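Side-chain contacts in archaemetzincin (Archaeoglobus fulgidus, PDB 3ZVS), which is probably a zinc metalloprotease of the metzincin type, carrying one catalytic and one apparently structural zinc ion, with its natural substrate unknown: residues A[9-12]-A[13-16]; A[104-107]-A[108-112]; A[41-45]-A[46-50]. All coordinates share one frame; numbering follows the deposited sequence. Where two conformers were deposited one is given.

Contact 1: A[9-12]-A[13-16]; sequences SVNS and HTVE
V10 meets V15 across the start of helix 12-26, methyl against methyl: V10 CG1 comes to 3.5 Å from V15 CG2, crossing at about a right angle. V15 also rests on I5 and P7 of strand 2-7, so V10 extends the apolar cover where the chain leaves that strand, a place suited to a compact branched residue. N11 follows as the N-cap. With CG anti to the backbone N (chi1 -174°), its amide swings forward and OD1 accepts from H13 N at 3.1 Å. The bond is straight at hydrogen, but the donor stands well above the carbonyl plane. This is an asparagine N-cap, which satisfies an amide that has no earlier helical carbonyl to reach. N11 O starts the helical pattern by accepting from V15 N at 3.3 Å, with a weaker bond from T14 N. The amide plane of N11 stands almost perpendicular to the H13 ring, and OD1 lies 3.3 Å from H13 CD2. S12 opens the first turn: S12 O accepts from E16 N, while S12 OG lies over one face of the H13 ring and shares a water with E16. That water, 2.6 Å from S12 OG, donates to E16 OE2.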
ATOM      1  N   SER A   9       7.256   6.349   9.245  1.00 10.84           N
ATOM      2  CA  SER A   9       8.499   5.587   9.411  1.00  9.81           C
ATOM      3  C   SER A   9       8.911   4.832   8.145  1.00  9.93           C
ATOM      4  O   SER A   9       8.936   3.604   8.111  1.00  9.86           O
ATOM      5  CB  SER A   9       8.403   4.631  10.569  1.00 10.27           C
ATOM      6  OG  SER A   9       8.082   5.336  11.775  1.00 11.70           O
ATOM      7  N   VAL A  10       9.272   5.598   7.135  1.00  9.66           N
ATOM      8  CA  VAL A  10       9.590   5.056   5.819  1.00  8.78           C
ATOM      9  C   VAL A  10      10.686   5.882   5.178  1.00 10.84           C
ATOM     10  O   VAL A  10      10.744   7.095   5.350  1.00 10.61           O
ATOM     11  CB  VAL A  10       8.325   4.997   4.929  1.00  8.24           C
ATOM     12  CG1 VAL A  10       7.805   6.379   4.567  1.00 10.98           C
ATOM     13  CG2 VAL A  10       8.588   4.132   3.673  1.00 12.41           C
ATOM     14  N   ASN A  11      11.539   5.228   4.400  1.00 10.02           N
ATOM     15  CA  ASN A  11      12.576   5.916   3.615  1.00  9.88           C
ATOM     16  C   ASN A  11      11.962   6.971   2.683  1.00 10.29           C
ATOM     17  O   ASN A  11      11.000   6.700   1.934  1.00 10.20           O
ATOM     18  CB  ASN A  11      13.293   4.869   2.783  1.00  9.92           C
ATOM     19  CG  ASN A  11      14.495   5.411   2.035  1.00 12.83           C
ATOM     20  OD1 ASN A  11      14.802   6.606   2.059  1.00 17.92           O
ATOM     21  ND2 ASN A  11      15.183   4.528   1.365  1.00 17.23           N
ATOM     22  N   SER A  12      12.479   8.196   2.749  1.00 10.67           N
ATOM     23  CA  SER A  12      11.966   9.286   1.916  1.00 12.34           C
ATOM     24  C   SER A  12      12.083   8.988   0.430  1.00 11.51           C
ATOM     25  O   SER A  12      11.248   9.438  -0.371  1.00 12.23           O
ATOM     26  CB  SER A  12      12.700  10.602   2.252  1.00 12.92           C
ATOM     27  OG  SER A  12      14.075  10.501   1.984  1.00 17.48           O
ATOM     28  N   HIS A  13      13.092   8.209   0.069  1.00 11.22           N
ATOM     29  CA  HIS A  13      13.333   7.868  -1.340  1.00 14.65           C
ATOM     30  C   HIS A  13      12.179   6.981  -1.829  1.00 15.27           C
ATOM     31  O   HIS A  13      11.719   7.114  -2.984  1.00 13.56           O
ATOM     32  CB  HIS A  13      14.699   7.175  -1.528  1.00 15.81           C
ATOM     33  CG  HIS A  13      15.871   8.053  -1.194  1.00 23.03           C
ATOM     34  ND1 HIS A  13      16.243   9.121  -1.983  1.00 25.41           N
ATOM     35  CD2 HIS A  13      16.747   8.025  -0.163  1.00 21.68           C
ATOM     36  CE1 HIS A  13      17.287   9.723  -1.445  1.00 29.98           C
ATOM     37  NE2 HIS A  13      17.618   9.075  -0.342  1.00 25.46           N
ATOM     38  N   THR A  14      11.675   6.111  -0.956  1.00 10.97           N
ATOM     39  CA  THR A  14      10.580   5.200  -1.332  1.00 11.09           C
ATOM     40  C   THR A  14       9.278   5.965  -1.542  1.00 11.38           C
ATOM     41  O   THR A  14       8.474   5.683  -2.450  1.00 12.16           O
ATOM     42  CB  THR A  14      10.426   4.137  -0.260  1.00 11.49           C
ATOM     43  OG1 THR A  14      11.682   3.466  -0.109  1.00 13.71           O
ATOM     44  CG2 THR A  14       9.349   3.112  -0.629  1.00 12.91           C
ATOM     45  N   VAL A  15       9.090   6.991  -0.720  1.00 11.11           N
ATOM     46  CA  VAL A  15       7.982   7.870  -0.917  1.00 10.73           C
ATOM     47  C   VAL A  15       8.072   8.568  -2.279  1.00 12.13           C
ATOM     48  O   VAL A  15       7.046   8.710  -2.971  1.00 11.21           O
ATOM     49  CB  VAL A  15       7.910   8.920   0.232  1.00 11.66           C
ATOM     50  CG1 VAL A  15       6.847   9.989  -0.073  1.00 13.55           C
ATOM     51  CG2 VAL A  15       7.639   8.213   1.561  1.00 15.66           C
ATOM     52  N   GLU A  16       9.269   9.027  -2.641  1.00 11.28           N
ATOM     53  CA  GLU A  16       9.502   9.656  -3.933  1.00 15.36           C
ATOM     54  C   GLU A  16       9.153   8.710  -5.080  1.00 14.22           C
ATOM     55  O   GLU A  16       8.585   9.149  -6.070  1.00 14.21           O
ATOM     56  CB  GLU A  16      10.970  10.080  -4.070  1.00 14.10           C
ATOM     57  CG  GLU A  16      11.370  11.286  -3.237  1.00 24.54           C
ATOM     58  CD  GLU A  16      12.906  11.540  -3.192  1.00 38.24           C
ATOM     59  OE1 GLU A  16      13.720  10.751  -3.745  1.00 37.84           O
ATOM     60  OE2 GLU A  16      13.295  12.556  -2.579  1.00 42.23           O
TER
HETATM   61  O   HOH W   1      14.637  11.682  -0.244  1.00 28.11           O

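Contact 2: A[104-107]-A[108-112]; sequences SELY and RERVV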
ATOM      1  N   SER A 104      17.624  -3.421  -6.283  1.00 15.01           N
ATOM      2  CA  SER A 104      16.898  -2.185  -6.051  0.60 15.53           C
ATOM      3  C   SER A 104      15.735  -2.029  -6.996  1.00 13.56           C
ATOM      4  O   SER A 104      14.703  -1.481  -6.634  1.00 14.15           O
ATOM      5  CB  SER A 104      17.824  -0.989  -6.220  0.60 17.98           C
ATOM      6  OG  SER A 104      18.955  -1.135  -5.389  0.60 23.63           O
ATOM      7  N   GLU A 105      15.910  -2.456  -8.249  1.00 12.11           N
ATOM      8  CA  GLU A 105      14.876  -2.266  -9.228  1.00 10.22           C
ATOM      9  C   GLU A 105      13.676  -3.186  -8.930  1.00 11.59           C
ATOM     10  O   GLU A 105      12.545  -2.789  -9.103  1.00 12.63           O
ATOM     11  CB  GLU A 105      15.430  -2.468 -10.655  1.00 13.44           C
ATOM     12  CG  GLU A 105      14.426  -2.194 -11.749  1.00 16.26           C
ATOM     13  CD  GLU A 105      13.948  -0.778 -11.852  1.00 15.99           C
ATOM     14  OE1 GLU A 105      14.593   0.133 -11.285  1.00 15.46           O
ATOM     15  OE2 GLU A 105      12.916  -0.575 -12.550  1.00 23.17           O
ATOM     16  N   LEU A 106      13.946  -4.395  -8.462  1.00 11.57           N
ATOM     17  CA  LEU A 106      12.875  -5.307  -8.094  1.00 11.93           C
ATOM     18  C   LEU A 106      12.136  -4.757  -6.881  1.00 11.81           C
ATOM     19  O   LEU A 106      10.914  -4.814  -6.822  1.00 10.35           O
ATOM     20  CB  LEU A 106      13.434  -6.694  -7.808  1.00 13.53           C
ATOM     21  CG  LEU A 106      12.433  -7.790  -7.420  1.00 12.12           C
ATOM     22  CD1 LEU A 106      11.454  -8.010  -8.564  1.00 15.91           C
ATOM     23  CD2 LEU A 106      13.122  -9.078  -7.041  1.00 13.95           C
ATOM     24  N   TYR A 107      12.883  -4.211  -5.921  1.00 11.51           N
ATOM     25  CA  TYR A 107      12.245  -3.615  -4.746  1.00  9.11           C
ATOM     26  C   TYR A 107      11.312  -2.509  -5.181  1.00 10.25           C
ATOM     27  O   TYR A 107      10.151  -2.434  -4.760  1.00  9.96           O
ATOM     28  CB  TYR A 107      13.302  -3.053  -3.825  1.00 11.01           C
ATOM     29  CG  TYR A 107      12.733  -2.444  -2.554  1.00 11.92           C
ATOM     30  CD1 TYR A 107      12.119  -3.236  -1.593  1.00 11.54           C
ATOM     31  CD2 TYR A 107      12.856  -1.086  -2.305  1.00 12.10           C
ATOM     32  CE1 TYR A 107      11.634  -2.650  -0.428  1.00 10.09           C
ATOM     33  CE2 TYR A 107      12.378  -0.513  -1.121  1.00 13.59           C
ATOM     34  CZ  TYR A 107      11.772  -1.319  -0.207  1.00  9.86           C
ATOM     35  OH  TYR A 107      11.294  -0.789   1.002  1.00 12.00           O
ATOM     36  N   ARG A 108      11.789  -1.638  -6.069  1.00 11.06           N
ATOM     37  CA  ARG A 108      10.984  -0.544  -6.550  1.00  9.29           C
ATOM     38  C   ARG A 108       9.696  -1.057  -7.209  1.00 12.15           C
ATOM     39  O   ARG A 108       8.617  -0.540  -6.988  1.00 11.15           O
ATOM     40  CB  ARG A 108      11.794   0.285  -7.549  1.00 14.45           C
ATOM     41  CG  ARG A 108      11.102   1.518  -7.963  1.00 14.40           C
ATOM     42  CD  ARG A 108      11.763   2.159  -9.174  1.00 17.19           C
ATOM     43  NE  ARG A 108      11.262   3.512  -9.347  1.00 21.68           N
ATOM     44  CZ  ARG A 108      10.155   3.811 -10.010  1.00 22.92           C
ATOM     45  NH1 ARG A 108       9.447   2.850 -10.597  1.00 22.90           N
ATOM     46  NH2 ARG A 108       9.768   5.088 -10.085  1.00 25.92           N
ATOM     47  N   GLU A 109       9.833  -2.070  -8.053  1.00 10.31           N
ATOM     48  CA  GLU A 109       8.694  -2.617  -8.755  1.00 11.79           C
ATOM     49  C   GLU A 109       7.663  -3.179  -7.765  1.00 11.22           C
ATOM     50  O   GLU A 109       6.451  -2.969  -7.909  1.00 12.57           O
ATOM     51  CB  GLU A 109       9.197  -3.712  -9.683  1.00 13.30           C
ATOM     52  CG  GLU A 109       8.112  -4.323 -10.482  1.00 20.60           C
ATOM     53  CD  GLU A 109       8.599  -5.423 -11.407  1.00 20.49           C
ATOM     54  OE1 GLU A 109       9.285  -6.353 -10.946  1.00 21.51           O
ATOM     55  OE2 GLU A 109       8.214  -5.376 -12.594  1.00 23.05           O
ATOM     56  N   ARG A 110       8.143  -3.862  -6.736  1.00  9.57           N
ATOM     57  CA  ARG A 110       7.254  -4.411  -5.717  1.00 10.38           C
ATOM     58  C   ARG A 110       6.531  -3.294  -4.964  1.00 12.38           C
ATOM     59  O   ARG A 110       5.340  -3.399  -4.679  1.00  9.69           O
ATOM     60  CB  ARG A 110       8.052  -5.199  -4.704  1.00  8.02           C
ATOM     61  CG  ARG A 110       8.592  -6.519  -5.244  1.00  8.94           C
ATOM     62  CD  ARG A 110       9.520  -7.158  -4.257  1.00 10.90           C
ATOM     63  NE  ARG A 110       9.919  -8.495  -4.682  1.00 12.03           N
ATOM     64  CZ  ARG A 110      10.644  -9.323  -3.942  1.00 12.84           C
ATOM     65  NH1 ARG A 110      11.112  -8.953  -2.761  1.00 13.75           N
ATOM     66  NH2 ARG A 110      10.928 -10.530  -4.396  1.00 14.70           N
ATOM     67  N   VAL A 111       7.253  -2.237  -4.618  1.00  9.65           N
ATOM     68  CA  VAL A 111       6.633  -1.130  -3.910  1.00  9.42           C
ATOM     69  C   VAL A 111       5.486  -0.524  -4.720  1.00 10.38           C
ATOM     70  O   VAL A 111       4.397  -0.260  -4.197  1.00  9.51           O
ATOM     71  CB  VAL A 111       7.681  -0.067  -3.556  1.00  9.81           C
ATOM     72  CG1 VAL A 111       7.013   1.196  -3.056  1.00 10.55           C
ATOM     73  CG2 VAL A 111       8.647  -0.603  -2.531  1.00 10.67           C
ATOM     74  N   VAL A 112       5.733  -0.244  -6.004  1.00 10.18           N
ATOM     75  CA  VAL A 112       4.695   0.333  -6.838  1.00  8.86           C
ATOM     76  C   VAL A 112       3.499  -0.636  -6.952  1.00  9.84           C
ATOM     77  O   VAL A 112       2.337  -0.211  -6.774  1.00  9.57           O
ATOM     78  CB  VAL A 112       5.216   0.744  -8.221  1.00  9.78           C
ATOM     79  CG1 VAL A 112       4.088   1.290  -9.048  1.00 12.37           C
ATOM     80  CG2 VAL A 112       6.343   1.760  -8.081  1.00 13.67           C
TER
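Y107 offers one ring face to V111, one turn further along helix 104-122. V111 CG2 lies 4.0 Å from the centroid of the Y107 ring and 12° off its normal, a CH-pi contact. With Y107 CG anti to the backbone N (chi1 -178°), the ring leans toward the next turn, where V111 CG2, beside its own backbone N, faces back over the ring centre. Valine's short branch is enough to reach the ring from there. L106 pairs with R110, likewise one turn on: L106 CD2 sits over one face of the guanidinium, 3.7 Å from R110 NH2. The extended arginine chain passes L106 O with CG and CD and carries the guanidinium out beside the leucine, its charged end going on to a salt bridge with D144 and a hydrogen bond to L99 O. The other leucine methyl, L106 CD1, lies 3.6 Å from E109 OE1. E105 bends at chi2 (65°) and runs beside R108, their flat ends nearly parallel; yet E105 OE1 remains 5.1 Å from R108 NE, too far for a salt bridge, and R108 NH2 makes a weak hydrogen bond to S21 OG on helix 12-26. Regular backbone bonds, such as V111 N to Y107 O at 2.9 Å, hold the turns. These are the opening turns of the metzincin active-site helix, which further on carries H117, E118 and H121 of the HExxH zinc-binding motif.

Contact 3: A[41-45]-A[46-50]; sequences KCYNA and SRRQY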
ATOM      1  N   LYS A  41       1.086   3.694  19.596  1.00 13.64           N
ATOM      2  CA  LYS A  41      -0.228   3.185  19.979  1.00 16.05           C
ATOM      3  C   LYS A  41      -0.546   1.900  19.232  1.00 14.90           C
ATOM      4  O   LYS A  41      -1.293   1.076  19.700  1.00 15.85           O
ATOM      5  CB  LYS A  41      -1.338   4.191  19.648  1.00 20.13           C
ATOM      6  CG  LYS A  41      -1.249   5.513  20.405  1.00 33.92           C
ATOM      7  CD  LYS A  41      -1.503   5.319  21.890  1.00 35.14           C
ATOM      8  CE  LYS A  41      -1.398   6.645  22.664  1.00 41.19           C
ATOM      9  NZ  LYS A  41      -2.446   7.621  22.253  1.00 51.39           N
ATOM     10  N   CYS A  42       0.008   1.790  18.023  0.50 13.68           N
ATOM     11  CA  CYS A  42      -0.322   0.697  17.124  0.50 13.76           C
ATOM     12  C   CYS A  42       0.736  -0.398  17.125  0.50 11.56           C
ATOM     13  O   CYS A  42       0.696  -1.277  16.281  0.50 11.93           O
ATOM     14  CB  CYS A  42      -0.503   1.227  15.692  0.50 13.13           C
ATOM     15  SG  CYS A  42      -1.944   2.280  15.431  0.50 12.41           S
ATOM     16  N   TYR A  43       1.683  -0.353  18.065  1.00 11.85           N
ATOM     17  CA  TYR A  43       2.752  -1.323  18.159  1.00 11.26           C
ATOM     18  C   TYR A  43       2.345  -2.442  19.066  1.00 13.43           C
ATOM     19  O   TYR A  43       1.882  -2.201  20.200  1.00 12.61           O
ATOM     20  CB  TYR A  43       4.046  -0.655  18.688  1.00 14.22           C
ATOM     21  CG  TYR A  43       5.227  -1.576  18.955  1.00 11.99           C
ATOM     22  CD1 TYR A  43       5.930  -2.219  17.913  1.00 17.54           C
ATOM     23  CD2 TYR A  43       5.658  -1.801  20.253  1.00 17.16           C
ATOM     24  CE1 TYR A  43       7.016  -3.061  18.200  1.00 14.84           C
ATOM     25  CE2 TYR A  43       6.736  -2.641  20.540  1.00 22.33           C
ATOM     26  CZ  TYR A  43       7.409  -3.265  19.506  1.00 20.13           C
ATOM     27  OH  TYR A  43       8.469  -4.096  19.843  1.00 26.21           O
ATOM     28  N   ASN A  44       2.484  -3.663  18.582  1.00 11.50           N
ATOM     29  CA  ASN A  44       2.266  -4.862  19.384  1.00 13.17           C
ATOM     30  C   ASN A  44       3.618  -5.359  19.804  1.00 13.11           C
ATOM     31  O   ASN A  44       4.393  -5.907  19.022  1.00 15.88           O
ATOM     32  CB  ASN A  44       1.499  -5.931  18.602  1.00 13.49           C
ATOM     33  CG  ASN A  44       1.259  -7.184  19.396  1.00 18.22           C
ATOM     34  OD1 ASN A  44       2.118  -7.643  20.143  1.00 18.87           O
ATOM     35  ND2 ASN A  44       0.085  -7.769  19.213  1.00 18.59           N
ATOM     36  N   ALA A  45       3.916  -5.144  21.077  1.00 19.91           N
ATOM     37  CA  ALA A  45       5.238  -5.431  21.620  1.00 29.18           C
ATOM     38  C   ALA A  45       5.551  -6.919  21.607  1.00 22.61           C
ATOM     39  O   ALA A  45       6.709  -7.308  21.443  1.00 32.57           O
ATOM     40  CB  ALA A  45       5.317  -4.907  23.041  1.00 30.57           C
ATOM     41  N   SER A  46       4.524  -7.742  21.764  1.00 20.05           N
ATOM     42  CA  SER A  46       4.701  -9.185  21.737  1.00 28.74           C
ATOM     43  C   SER A  46       5.164  -9.654  20.354  1.00 24.96           C
ATOM     44  O   SER A  46       6.065 -10.473  20.237  1.00 23.51           O
ATOM     45  CB  SER A  46       3.400  -9.885  22.119  1.00 25.71           C
ATOM     46  OG  SER A  46       3.544 -11.276  21.964  1.00 45.62           O
ATOM     47  N   ARG A  47       4.567  -9.098  19.303  1.00 18.66           N
ATOM     48  CA  ARG A  47       4.849  -9.536  17.943  1.00 15.60           C
ATOM     49  C   ARG A  47       5.968  -8.743  17.275  1.00 15.56           C
ATOM     50  O   ARG A  47       6.508  -9.166  16.249  1.00 15.72           O
ATOM     51  CB  ARG A  47       3.579  -9.424  17.100  1.00 16.13           C
ATOM     52  CG  ARG A  47       2.450 -10.284  17.638  1.00 18.91           C
ATOM     53  CD  ARG A  47       1.163  -9.985  16.965  1.00 21.72           C
ATOM     54  NE  ARG A  47       1.298 -10.335  15.567  1.00 18.37           N
ATOM     55  CZ  ARG A  47       0.472 -11.090  14.855  1.00 21.55           C
ATOM     56  NH1 ARG A  47      -0.623 -11.599  15.367  1.00 26.11           N
ATOM     57  NH2 ARG A  47       0.754 -11.305  13.577  1.00 15.23           N
ATOM     58  N   ARG A  48       6.300  -7.593  17.852  1.00 16.48           N
ATOM     59  CA  ARG A  48       7.238  -6.640  17.280  1.00 16.79           C
ATOM     60  C   ARG A  48       6.778  -6.220  15.866  1.00 16.53           C
ATOM     61  O   ARG A  48       7.587  -6.011  14.956  1.00 16.56           O
ATOM     62  CB  ARG A  48       8.663  -7.210  17.331  1.00 24.09           C
ATOM     63  CG  ARG A  48       9.028  -7.601  18.783  1.00 27.56           C
ATOM     64  CD  ARG A  48      10.529  -7.693  19.141  1.00 42.84           C
ATOM     65  NE  ARG A  48      10.660  -8.179  20.527  1.00 48.90           N
ATOM     66  CZ  ARG A  48      11.807  -8.433  21.154  1.00 54.65           C
ATOM     67  NH1 ARG A  48      12.976  -8.258  20.543  1.00 57.83           N
ATOM     68  NH2 ARG A  48      11.782  -8.867  22.411  1.00 57.13           N
ATOM     69  N   GLN A  49       5.456  -6.097  15.716  1.00 13.28           N
ATOM     70  CA  GLN A  49       4.789  -5.615  14.514  1.00 12.49           C
ATOM     71  C   GLN A  49       3.761  -4.579  14.876  1.00 12.71           C
ATOM     72  O   GLN A  49       3.276  -4.550  16.017  1.00 10.87           O
ATOM     73  CB  GLN A  49       4.048  -6.745  13.785  1.00 11.96           C
ATOM     74  CG  GLN A  49       4.889  -7.910  13.374  1.00 13.57           C
ATOM     75  CD  GLN A  49       4.046  -9.048  12.850  1.00 12.27           C
ATOM     76  OE1 GLN A  49       3.219  -9.580  13.586  1.00 13.25           O
ATOM     77  NE2 GLN A  49       4.218  -9.430  11.594  1.00 11.72           N
ATOM     78  N   TYR A  50       3.371  -3.759  13.906  1.00  9.92           N
ATOM     79  CA  TYR A  50       2.330  -2.764  14.067  1.00  9.36           C
ATOM     80  C   TYR A  50       1.032  -3.279  13.478  1.00 10.64           C
ATOM     81  O   TYR A  50       1.009  -3.968  12.434  1.00 11.37           O
ATOM     82  CB  TYR A  50       2.744  -1.433  13.410  1.00 10.08           C
ATOM     83  CG  TYR A  50       3.855  -0.726  14.144  1.00  9.60           C
ATOM     84  CD1 TYR A  50       5.175  -1.179  14.057  1.00  9.38           C
ATOM     85  CD2 TYR A  50       3.595   0.396  14.942  1.00 10.09           C
ATOM     86  CE1 TYR A  50       6.221  -0.543  14.753  1.00 10.72           C
ATOM     87  CE2 TYR A  50       4.616   1.049  15.628  1.00  8.27           C
ATOM     88  CZ  TYR A  50       5.921   0.591  15.534  1.00 10.66           C
ATOM     89  OH  TYR A  50       6.924   1.237  16.237  1.00 11.16           O
TER
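N44 and Q49 form an antiparallel hydrogen-bonded pair, N44 N donating to Q49 O at 2.8 Å, and Y43 and Y50 follow as a non-hydrogen-bonded pair with CA atoms 4.4 Å apart. On the tyrosine face, Y43 CB lies over the ring of Y50, 4.0 Å from its centroid in a CH-pi contact, while the two rings meet obliquely with planes at 52°. Y43 and R48 point the same way, Y43 OH 3.7 Å from R48 CG. On the other face, N44 has CG anti to the backbone N (chi1 180°), and OD1 accepts from R47 N at 3.0 Å, the donor standing above the carbonyl plane. Asparagine suits this place because its short amide can reach forward over the turn to the NH three residues on. R47 bends at chi3 (64°) and grips Q49 OE1 side-on, NE at 2.9 Å and NH2 at 3.0 Å, with the oxygen in the guanidinium plane. With an alanine at R47 both donors to Q49 OE1 are gone, as are the bond to M78 O and the cation-pi contact with Y74, and the glutamine oxygen would probably be left without its mates. Q49 NE2 binds D72 and N79 O. C42, disulfide-bonded to C54, ties the hairpin to helix 52-58. With R48, in a left-handed backbone conformation, and Q49 both facing N44, this is a beta hairpin closed by a G1 beta bulge.

Overall arrangement
Along the chain the order is contact 1, contact 3, contact 2. Contact 1 opens helix 12-26 and contact 2 opens helix 104-122, and their centres lie about 13 Å apart. The two helices pack directly there: T14 CG2 meets V111 CG1 at 3.9 Å. Contact 3 stands apart, its centre about 21 Å from that of contact 1 and about 26 Å from that of contact 2. Its hairpin belongs to the small three-stranded sheet, separate from the five-stranded sheet that includes strand 2-7, just before contact 1. Contacts 1 and 2 thus join the helix that follows strand 2-7 to the start of the helix carrying the HExxH zinc ligands, while the hairpin lies at the edge of the chain.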